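Local structure of protein with a SET domain within carboxy region (Cryptosporidium parvum, 4LDG) at residues A[104-116]-A[126-138]. The protein probably acts as a histone H4 lysine methyltransferase, this chain being the C-terminal part of the protein, which carries the SET domain. Numbering follows the deposited sequence.
Sequences TIDMNYKVIHLPI and IIYKYCILNEIHS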
ATOM      1  N   THR A 104      -1.782 -18.393  -4.307  1.00 37.29           N
ATOM      2  CA  THR A 104      -0.842 -17.282  -4.237  1.00 36.26           C
ATOM      3  C   THR A 104      -0.967 -16.552  -2.912  1.00 36.82           C
ATOM      4  O   THR A 104       0.032 -16.156  -2.333  1.00 35.19           O
ATOM      5  CB  THR A 104      -1.059 -16.330  -5.413  1.00 36.18           C
ATOM      6  OG1 THR A 104      -0.836 -17.058  -6.636  1.00 35.45           O
ATOM      7  CG2 THR A 104      -0.122 -15.125  -5.337  1.00 35.85           C
ATOM      8  N   ILE A 105      -2.197 -16.419  -2.416  1.00 37.66           N
ATOM      9  CA  ILE A 105      -2.484 -15.679  -1.195  1.00 40.07           C
ATOM     10  C   ILE A 105      -3.040 -16.602  -0.124  1.00 44.13           C
ATOM     11  O   ILE A 105      -3.957 -17.390  -0.406  1.00 46.22           O
ATOM     12  CB  ILE A 105      -3.525 -14.589  -1.479  1.00 42.82           C
ATOM     13  CG1 ILE A 105      -2.867 -13.516  -2.346  1.00 44.02           C
ATOM     14  CG2 ILE A 105      -4.054 -13.995  -0.166  1.00 44.15           C
ATOM     15  CD1 ILE A 105      -3.825 -12.762  -3.195  1.00 46.31           C
ATOM     16  N   ASP A 106      -2.469 -16.534   1.080  1.00 45.01           N
ATOM     17  CA  ASP A 106      -2.970 -17.306   2.222  1.00 47.34           C
ATOM     18  C   ASP A 106      -4.077 -16.485   2.818  1.00 48.20           C
ATOM     19  O   ASP A 106      -3.813 -15.420   3.372  1.00 46.20           O
ATOM     20  CB  ASP A 106      -1.869 -17.499   3.256  1.00 49.44           C
ATOM     21  CG  ASP A 106      -2.323 -18.334   4.461  1.00 55.47           C
ATOM     22  OD1 ASP A 106      -1.629 -19.347   4.758  1.00 52.23           O
ATOM     23  OD2 ASP A 106      -3.356 -17.969   5.100  1.00 54.92           O
ATOM     24  N   MET A 107      -5.299 -16.996   2.709  0.50 50.94           N
ATOM     25  CA  MET A 107      -6.494 -16.294   3.163  0.50 53.80           C
ATOM     26  C   MET A 107      -6.673 -16.300   4.684  0.50 55.05           C
ATOM     27  O   MET A 107      -7.469 -15.531   5.218  0.50 56.82           O
ATOM     28  CB  MET A 107      -7.731 -16.886   2.479  0.50 57.44           C
ATOM     29  CG  MET A 107      -8.332 -16.012   1.369  0.50 57.74           C
ATOM     30  SD  MET A 107      -7.399 -15.904  -0.172  0.50 58.48           S
ATOM     31  CE  MET A 107      -8.289 -17.051  -1.196  0.50 58.60           C
ATOM     32  N   ASN A 108      -5.927 -17.145   5.386  1.00 55.26           N
ATOM     33  CA  ASN A 108      -6.023 -17.207   6.836  1.00 60.44           C
ATOM     34  C   ASN A 108      -5.212 -16.058   7.439  1.00 59.27           C
ATOM     35  O   ASN A 108      -5.685 -15.355   8.334  1.00 60.90           O
ATOM     36  CB  ASN A 108      -5.597 -18.581   7.385  1.00 68.38           C
ATOM     37  CG  ASN A 108      -6.381 -19.727   6.751  1.00 73.32           C
ATOM     38  OD1 ASN A 108      -7.617 -19.720   6.739  1.00 78.78           O
ATOM     39  ND2 ASN A 108      -5.668 -20.699   6.187  1.00 74.68           N
ATOM     40  N   TYR A 109      -4.017 -15.824   6.909  1.00 54.27           N
ATOM     41  CA  TYR A 109      -3.144 -14.782   7.447  1.00 52.81           C
ATOM     42  C   TYR A 109      -3.093 -13.474   6.639  1.00 49.91           C
ATOM     43  O   TYR A 109      -2.515 -12.499   7.097  1.00 47.84           O
ATOM     44  CB  TYR A 109      -1.743 -15.364   7.654  1.00 55.48           C
ATOM     45  CG  TYR A 109      -1.727 -16.449   8.721  1.00 58.21           C
ATOM     46  CD1 TYR A 109      -1.608 -16.116  10.053  1.00 59.93           C
ATOM     47  CD2 TYR A 109      -1.855 -17.795   8.393  1.00 58.86           C
ATOM     48  CE1 TYR A 109      -1.621 -17.080  11.042  1.00 64.12           C
ATOM     49  CE2 TYR A 109      -1.863 -18.772   9.373  1.00 62.61           C
ATOM     50  CZ  TYR A 109      -1.750 -18.402  10.698  1.00 64.95           C
ATOM     51  OH  TYR A 109      -1.746 -19.339  11.695  1.00 69.83           O
ATOM     52  N   LYS A 110      -3.704 -13.460   5.455  1.00 51.40           N
ATOM     53  CA  LYS A 110      -3.725 -12.307   4.540  1.00 49.43           C
ATOM     54  C   LYS A 110      -2.305 -11.889   4.130  1.00 46.17           C
ATOM     55  O   LYS A 110      -1.888 -10.740   4.316  1.00 45.19           O
ATOM     56  CB  LYS A 110      -4.506 -11.135   5.152  1.00 56.61           C
ATOM     57  CG  LYS A 110      -5.888 -11.503   5.704  1.00 61.69           C
ATOM     58  CD  LYS A 110      -7.041 -11.158   4.764  1.00 70.71           C
ATOM     59  CE  LYS A 110      -8.275 -10.660   5.528  1.00 78.54           C
ATOM     60  NZ  LYS A 110      -8.038  -9.321   6.168  1.00 81.65           N
ATOM     61  N   VAL A 111      -1.555 -12.857   3.611  1.00 43.04           N
ATOM     62  CA  VAL A 111      -0.216 -12.628   3.123  1.00 42.48           C
ATOM     63  C   VAL A 111      -0.112 -13.151   1.731  1.00 38.90           C
ATOM     64  O   VAL A 111      -0.825 -14.080   1.342  1.00 38.32           O
ATOM     65  CB  VAL A 111       0.881 -13.323   3.952  1.00 47.22           C
ATOM     66  CG1 VAL A 111       1.018 -12.655   5.303  1.00 49.64           C
ATOM     67  CG2 VAL A 111       0.594 -14.809   4.123  1.00 51.17           C
ATOM     68  N   ILE A 112       0.806 -12.554   0.991  1.00 38.38           N
ATOM     69  CA  ILE A 112       1.158 -13.019  -0.322  1.00 39.02           C
ATOM     70  C   ILE A 112       2.206 -14.106  -0.090  1.00 41.33           C
ATOM     71  O   ILE A 112       3.340 -13.812   0.281  1.00 40.70           O
ATOM     72  CB  ILE A 112       1.689 -11.902  -1.214  1.00 38.93           C
ATOM     73  CG1 ILE A 112       0.646 -10.819  -1.365  1.00 40.79           C
ATOM     74  CG2 ILE A 112       2.021 -12.451  -2.603  1.00 41.00           C
ATOM     75  CD1 ILE A 112       1.135  -9.674  -2.256  1.00 45.28           C
ATOM     76  N   HIS A 113       1.778 -15.352  -0.295  1.00 40.17           N
ATOM     77  CA  HIS A 113       2.551 -16.537   0.043  1.00 42.55           C
ATOM     78  C   HIS A 113       3.540 -16.917  -1.050  1.00 42.50           C
ATOM     79  O   HIS A 113       4.631 -17.372  -0.735  1.00 42.74           O
ATOM     80  CB  HIS A 113       1.578 -17.692   0.304  1.00 44.93           C
ATOM     81  CG  HIS A 113       2.231 -19.016   0.496  1.00 48.96           C
ATOM     82  ND1 HIS A 113       3.003 -19.311   1.600  1.00 53.20           N
ATOM     83  CD2 HIS A 113       2.204 -20.138  -0.257  1.00 50.01           C
ATOM     84  CE1 HIS A 113       3.447 -20.549   1.504  1.00 52.87           C
ATOM     85  NE2 HIS A 113       2.980 -21.070   0.386  1.00 54.04           N
ATOM     86  N   LEU A 114       3.155 -16.761  -2.328  1.00 39.95           N
ATOM     87  CA  LEU A 114       4.046 -17.103  -3.444  1.00 39.25           C
ATOM     88  C   LEU A 114       4.616 -15.848  -4.096  1.00 37.25           C
ATOM     89  O   LEU A 114       3.955 -14.838  -4.136  1.00 37.77           O
ATOM     90  CB  LEU A 114       3.298 -17.888  -4.518  1.00 39.87           C
ATOM     91  CG  LEU A 114       2.811 -19.303  -4.205  1.00 41.74           C
ATOM     92  CD1 LEU A 114       1.947 -19.832  -5.349  1.00 42.29           C
ATOM     93  CD2 LEU A 114       3.995 -20.231  -3.950  1.00 44.85           C
ATOM     94  N   PRO A 115       5.842 -15.919  -4.639  1.00 39.23           N
ATOM     95  CA  PRO A 115       6.338 -14.823  -5.471  1.00 38.32           C
ATOM     96  C   PRO A 115       5.395 -14.594  -6.624  1.00 37.43           C
ATOM     97  O   PRO A 115       4.769 -15.540  -7.083  1.00 39.09           O
ATOM     98  CB  PRO A 115       7.665 -15.361  -6.015  1.00 40.99           C
ATOM     99  CG  PRO A 115       8.084 -16.422  -5.063  1.00 42.20           C
ATOM    100  CD  PRO A 115       6.806 -17.035  -4.564  1.00 40.73           C
ATOM    101  N   ILE A 116       5.291 -13.353  -7.091  1.00 36.24           N
ATOM    102  CA  ILE A 116       4.518 -13.049  -8.262  1.00 35.23           C
ATOM    103  C   ILE A 116       5.270 -12.273  -9.348  1.00 35.43           C
ATOM    104  O   ILE A 116       4.681 -11.906 -10.363  1.00 33.65           O
ATOM    105  CB  ILE A 116       3.214 -12.309  -7.881  1.00 37.09           C
ATOM    106  CG1 ILE A 116       3.489 -10.884  -7.423  1.00 36.38           C
ATOM    107  CG2 ILE A 116       2.444 -13.090  -6.817  1.00 36.58           C
ATOM    108  CD1 ILE A 116       2.209 -10.121  -7.171  1.00 36.41           C
ATOM    109  N   ILE A 126      -4.635  -9.582 -11.701  1.00 32.22           N
ATOM    110  CA  ILE A 126      -5.609 -10.349 -10.942  1.00 31.68           C
ATOM    111  C   ILE A 126      -5.261 -10.314  -9.459  1.00 31.17           C
ATOM    112  O   ILE A 126      -6.111 -10.028  -8.621  1.00 32.25           O
ATOM    113  CB  ILE A 126      -5.737 -11.784 -11.504  1.00 32.02           C
ATOM    114  CG1 ILE A 126      -6.524 -11.713 -12.829  1.00 32.16           C
ATOM    115  CG2 ILE A 126      -6.397 -12.730 -10.505  1.00 32.64           C
ATOM    116  CD1 ILE A 126      -6.264 -12.851 -13.784  1.00 32.97           C
ATOM    117  N   ILE A 127      -4.010 -10.558  -9.136  1.00 30.02           N
ATOM    118  CA  ILE A 127      -3.562 -10.529  -7.742  1.00 30.55           C
ATOM    119  C   ILE A 127      -3.681  -9.138  -7.093  1.00 29.51           C
ATOM    120  O   ILE A 127      -4.154  -9.015  -5.960  1.00 30.19           O
ATOM    121  CB  ILE A 127      -2.104 -11.044  -7.627  1.00 33.67           C
ATOM    122  CG1 ILE A 127      -2.017 -12.495  -8.138  1.00 34.37           C
ATOM    123  CG2 ILE A 127      -1.589 -10.955  -6.186  1.00 34.01           C
ATOM    124  CD1 ILE A 127      -2.842 -13.484  -7.328  1.00 36.51           C
ATOM    125  N   TYR A 128      -3.281  -8.095  -7.797  1.00 29.79           N
ATOM    126  CA  TYR A 128      -3.382  -6.740  -7.270  1.00 29.54           C
ATOM    127  C   TYR A 128      -4.820  -6.338  -6.967  1.00 30.79           C
ATOM    128  O   TYR A 128      -5.141  -5.848  -5.881  1.00 29.89           O
ATOM    129  CB  TYR A 128      -2.756  -5.760  -8.287  1.00 29.49           C
ATOM    130  CG  TYR A 128      -1.244  -5.908  -8.447  1.00 28.12           C
ATOM    131  CD1 TYR A 128      -0.447  -6.370  -7.417  1.00 26.13           C
ATOM    132  CD2 TYR A 128      -0.625  -5.560  -9.628  1.00 29.70           C
ATOM    133  CE1 TYR A 128       0.906  -6.469  -7.560  1.00 26.44           C
ATOM    134  CE2 TYR A 128       0.742  -5.681  -9.790  1.00 29.15           C
ATOM    135  CZ  TYR A 128       1.509  -6.115  -8.739  1.00 28.28           C
ATOM    136  OH  TYR A 128       2.894  -6.244  -8.897  1.00 30.16           O
ATOM    137  N   LYS A 129      -5.684  -6.573  -7.936  1.00 31.71           N
ATOM    138  CA  LYS A 129      -7.109  -6.347  -7.776  1.00 34.08           C
ATOM    139  C   LYS A 129      -7.635  -7.087  -6.554  1.00 34.10           C
ATOM    140  O   LYS A 129      -8.354  -6.515  -5.730  1.00 34.23           O
ATOM    141  CB  LYS A 129      -7.847  -6.788  -9.038  1.00 35.56           C
ATOM    142  CG  LYS A 129      -9.345  -6.549  -8.992  1.00 39.41           C
ATOM    143  CD  LYS A 129      -9.995  -6.599 -10.372  1.00 42.27           C
ATOM    144  CE  LYS A 129     -11.497  -6.597 -10.199  1.00 47.74           C
ATOM    145  NZ  LYS A 129     -12.282  -6.310 -11.448  1.00 51.73           N
ATOM    146  N   TYR A 130      -7.255  -8.350  -6.407  1.00 33.11           N
ATOM    147  CA  TYR A 130      -7.692  -9.100  -5.241  1.00 33.47           C
ATOM    148  C   TYR A 130      -7.187  -8.478  -3.938  1.00 31.75           C
ATOM    149  O   TYR A 130      -7.930  -8.394  -2.974  1.00 31.46           O
ATOM    150  CB  TYR A 130      -7.262 -10.568  -5.338  1.00 34.83           C
ATOM    151  CG  TYR A 130      -7.852 -11.452  -4.255  1.00 36.83           C
ATOM    152  CD1 TYR A 130      -9.078 -12.113  -4.444  1.00 38.38           C
ATOM    153  CD2 TYR A 130      -7.193 -11.632  -3.057  1.00 38.95           C
ATOM    154  CE1 TYR A 130      -9.611 -12.930  -3.478  1.00 39.38           C
ATOM    155  CE2 TYR A 130      -7.724 -12.434  -2.062  1.00 42.86           C
ATOM    156  CZ  TYR A 130      -8.938 -13.076  -2.275  1.00 45.44           C
ATOM    157  OH  TYR A 130      -9.458 -13.868  -1.278  1.00 51.82           O
ATOM    158  N   CYS A 131      -5.915  -8.092  -3.879  1.00 32.09           N
ATOM    159  CA  CYS A 131      -5.364  -7.475  -2.638  1.00 33.13           C
ATOM    160  C   CYS A 131      -6.034  -6.126  -2.324  1.00 32.64           C
ATOM    161  O   CYS A 131      -6.351  -5.816  -1.175  1.00 31.81           O
ATOM    162  CB  CYS A 131      -3.871  -7.267  -2.751  1.00 33.84           C
ATOM    163  SG  CYS A 131      -2.892  -8.760  -2.984  1.00 35.41           S
ATOM    164  N   ILE A 132      -6.279  -5.335  -3.356  1.00 33.34           N
ATOM    165  CA  ILE A 132      -6.916  -4.046  -3.148  1.00 34.85           C
ATOM    166  C   ILE A 132      -8.282  -4.221  -2.492  1.00 35.30           C
ATOM    167  O   ILE A 132      -8.597  -3.554  -1.513  1.00 31.49           O
ATOM    168  CB  ILE A 132      -7.070  -3.260  -4.457  1.00 36.79           C
ATOM    169  CG1 ILE A 132      -5.705  -2.774  -4.907  1.00 38.56           C
ATOM    170  CG2 ILE A 132      -7.963  -2.038  -4.226  1.00 39.74           C
ATOM    171  CD1 ILE A 132      -5.685  -2.182  -6.292  1.00 40.92           C
ATOM    172  N   LEU A 133      -9.088  -5.133  -3.035  1.00 35.50           N
ATOM    173  CA  LEU A 133     -10.491  -5.253  -2.620  1.00 35.13           C
ATOM    174  C   LEU A 133     -10.692  -6.070  -1.351  1.00 35.70           C
ATOM    175  O   LEU A 133     -11.668  -5.855  -0.653  1.00 36.66           O
ATOM    176  CB  LEU A 133     -11.329  -5.825  -3.760  1.00 35.94           C
ATOM    177  CG  LEU A 133     -11.540  -4.863  -4.932  1.00 35.62           C
ATOM    178  CD1 LEU A 133     -12.104  -5.574  -6.124  1.00 33.85           C
ATOM    179  CD2 LEU A 133     -12.450  -3.711  -4.537  1.00 38.04           C
ATOM    180  N   ASN A 134      -9.785  -6.991  -1.041  1.00 34.61           N
ATOM    181  CA  ASN A 134      -9.888  -7.778   0.198  1.00 35.47           C
ATOM    182  C   ASN A 134      -8.916  -7.315   1.278  1.00 38.02           C
ATOM    183  O   ASN A 134      -8.711  -8.010   2.248  1.00 38.12           O
ATOM    184  CB  ASN A 134      -9.665  -9.267  -0.116  1.00 32.81           C
ATOM    185  CG  ASN A 134     -10.727  -9.806  -1.031  1.00 32.61           C
ATOM    186  OD1 ASN A 134     -11.893  -9.869  -0.654  1.00 32.51           O
ATOM    187  ND2 ASN A 134     -10.351 -10.157  -2.253  1.00 32.22           N
ATOM    188  N   GLU A 135      -8.295  -6.153   1.079  1.00 41.61           N
ATOM    189  CA  GLU A 135      -7.448  -5.504   2.088  1.00 45.73           C
ATOM    190  C   GLU A 135      -6.227  -6.324   2.455  1.00 42.38           C
ATOM    191  O   GLU A 135      -5.879  -6.425   3.617  1.00 46.90           O
ATOM    192  CB  GLU A 135      -8.240  -5.163   3.357  1.00 50.72           C
ATOM    193  CG  GLU A 135      -9.466  -4.291   3.143  1.00 59.70           C
ATOM    194  CD  GLU A 135      -9.159  -2.808   2.989  1.00 71.83           C
ATOM    195  OE1 GLU A 135      -7.968  -2.400   3.031  1.00 84.88           O
ATOM    196  OE2 GLU A 135     -10.126  -2.026   2.824  1.00 78.82           O
ATOM    197  N   ILE A 136      -5.574  -6.898   1.464  1.00 40.04           N
ATOM    198  CA  ILE A 136      -4.321  -7.590   1.682  1.00 41.25           C
ATOM    199  C   ILE A 136      -3.211  -6.556   1.508  1.00 42.02           C
ATOM    200  O   ILE A 136      -3.272  -5.758   0.575  1.00 41.17           O
ATOM    201  CB  ILE A 136      -4.061  -8.690   0.635  1.00 40.60           C
ATOM    202  CG1 ILE A 136      -5.278  -9.572   0.410  1.00 41.51           C
ATOM    203  CG2 ILE A 136      -2.852  -9.536   1.033  1.00 41.84           C
ATOM    204  CD1 ILE A 136      -5.568 -10.497   1.545  1.00 42.49           C
ATOM    205  N   HIS A 137      -2.210  -6.568   2.384  1.00 39.79           N
ATOM    206  CA  HIS A 137      -1.042  -5.673   2.234  1.00 38.75           C
ATOM    207  C   HIS A 137       0.219  -6.319   2.749  1.00 36.43           C
ATOM    208  O   HIS A 137       0.178  -7.319   3.465  1.00 37.31           O
ATOM    209  CB  HIS A 137      -1.254  -4.315   2.919  1.00 41.20           C
ATOM    210  CG  HIS A 137      -1.928  -4.412   4.243  1.00 44.15           C
ATOM    211  ND1 HIS A 137      -3.240  -4.031   4.439  1.00 48.87           N
ATOM    212  CD2 HIS A 137      -1.491  -4.892   5.431  1.00 46.14           C
ATOM    213  CE1 HIS A 137      -3.583  -4.267   5.693  1.00 48.72           C
ATOM    214  NE2 HIS A 137      -2.539  -4.786   6.316  1.00 50.26           N
ATOM    215  N   SER A 138       1.356  -5.759   2.364  1.00 37.01           N
ATOM    216  CA  SER A 138       2.624  -6.197   2.933  1.00 38.00           C
ATOM    217  C   SER A 138       2.594  -5.809   4.393  1.00 38.43           C
ATOM    218  O   SER A 138       1.827  -4.931   4.796  1.00 37.72           O
ATOM    219  CB  SER A 138       3.806  -5.540   2.214  1.00 39.51           C
ATOM    220  OG  SER A 138       3.985  -6.132   0.926  1.00 40.94           O
TER
HETATM  221  O   HOH W   1      -2.507  -8.246   4.908  1.00 48.84           O
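The ring of Y130 meets I105 across the contact and, in one of two conformers of that residue, M107, while over one of its faces stands N134 ND2, 3.0 Å above the plane and over the ring centre. CD1 of I105 comes obliquely to CD2 of Y130, at 3.6 Å. In the conformer described, the sulfur of M107 lies obliquely near the hydroxyl end, a tentative Met-aromatic contact with SD 4.9 Å from the Y130 ring centroid. With its CG anti to the backbone N (chi1 -172°), Y130 reaches across to the hairpin, and its OH is hydrogen-bonded to S87. The N134 amide is held by a bond from ND2 to Y130 O and by S91. The ring of Y128 receives I116 CD1 obliquely at CE1, and above one face of the H137 ring, offset toward its rim, lies a water that donates to K110 O and accepts from H137 N, bridging the backbones.

Branched chains suit I105, I127 and I136, whose two branches meet different partners. I105 CD1 also lies against I127 CG2 and C131 SG, which I112 CD1 also touches. I127 sends its CD1 to T104 CG2, 3.7 Å away. I136 follows a Schellman turn, in which E135 takes positive phi; its CD1 packs on CD of K110, 3.6 Å off, so the lysine's aliphatic part closes the apolar patch.

I105 and I112 of hairpin 105-112 lie against helix 121-134, while K110 of its G1 bulge packs on I136 just beyond the helix end. Helix 15-36 touches V111 and H137, and strands 163-166 and 240-247 of the SET domain pack against helix 121-134.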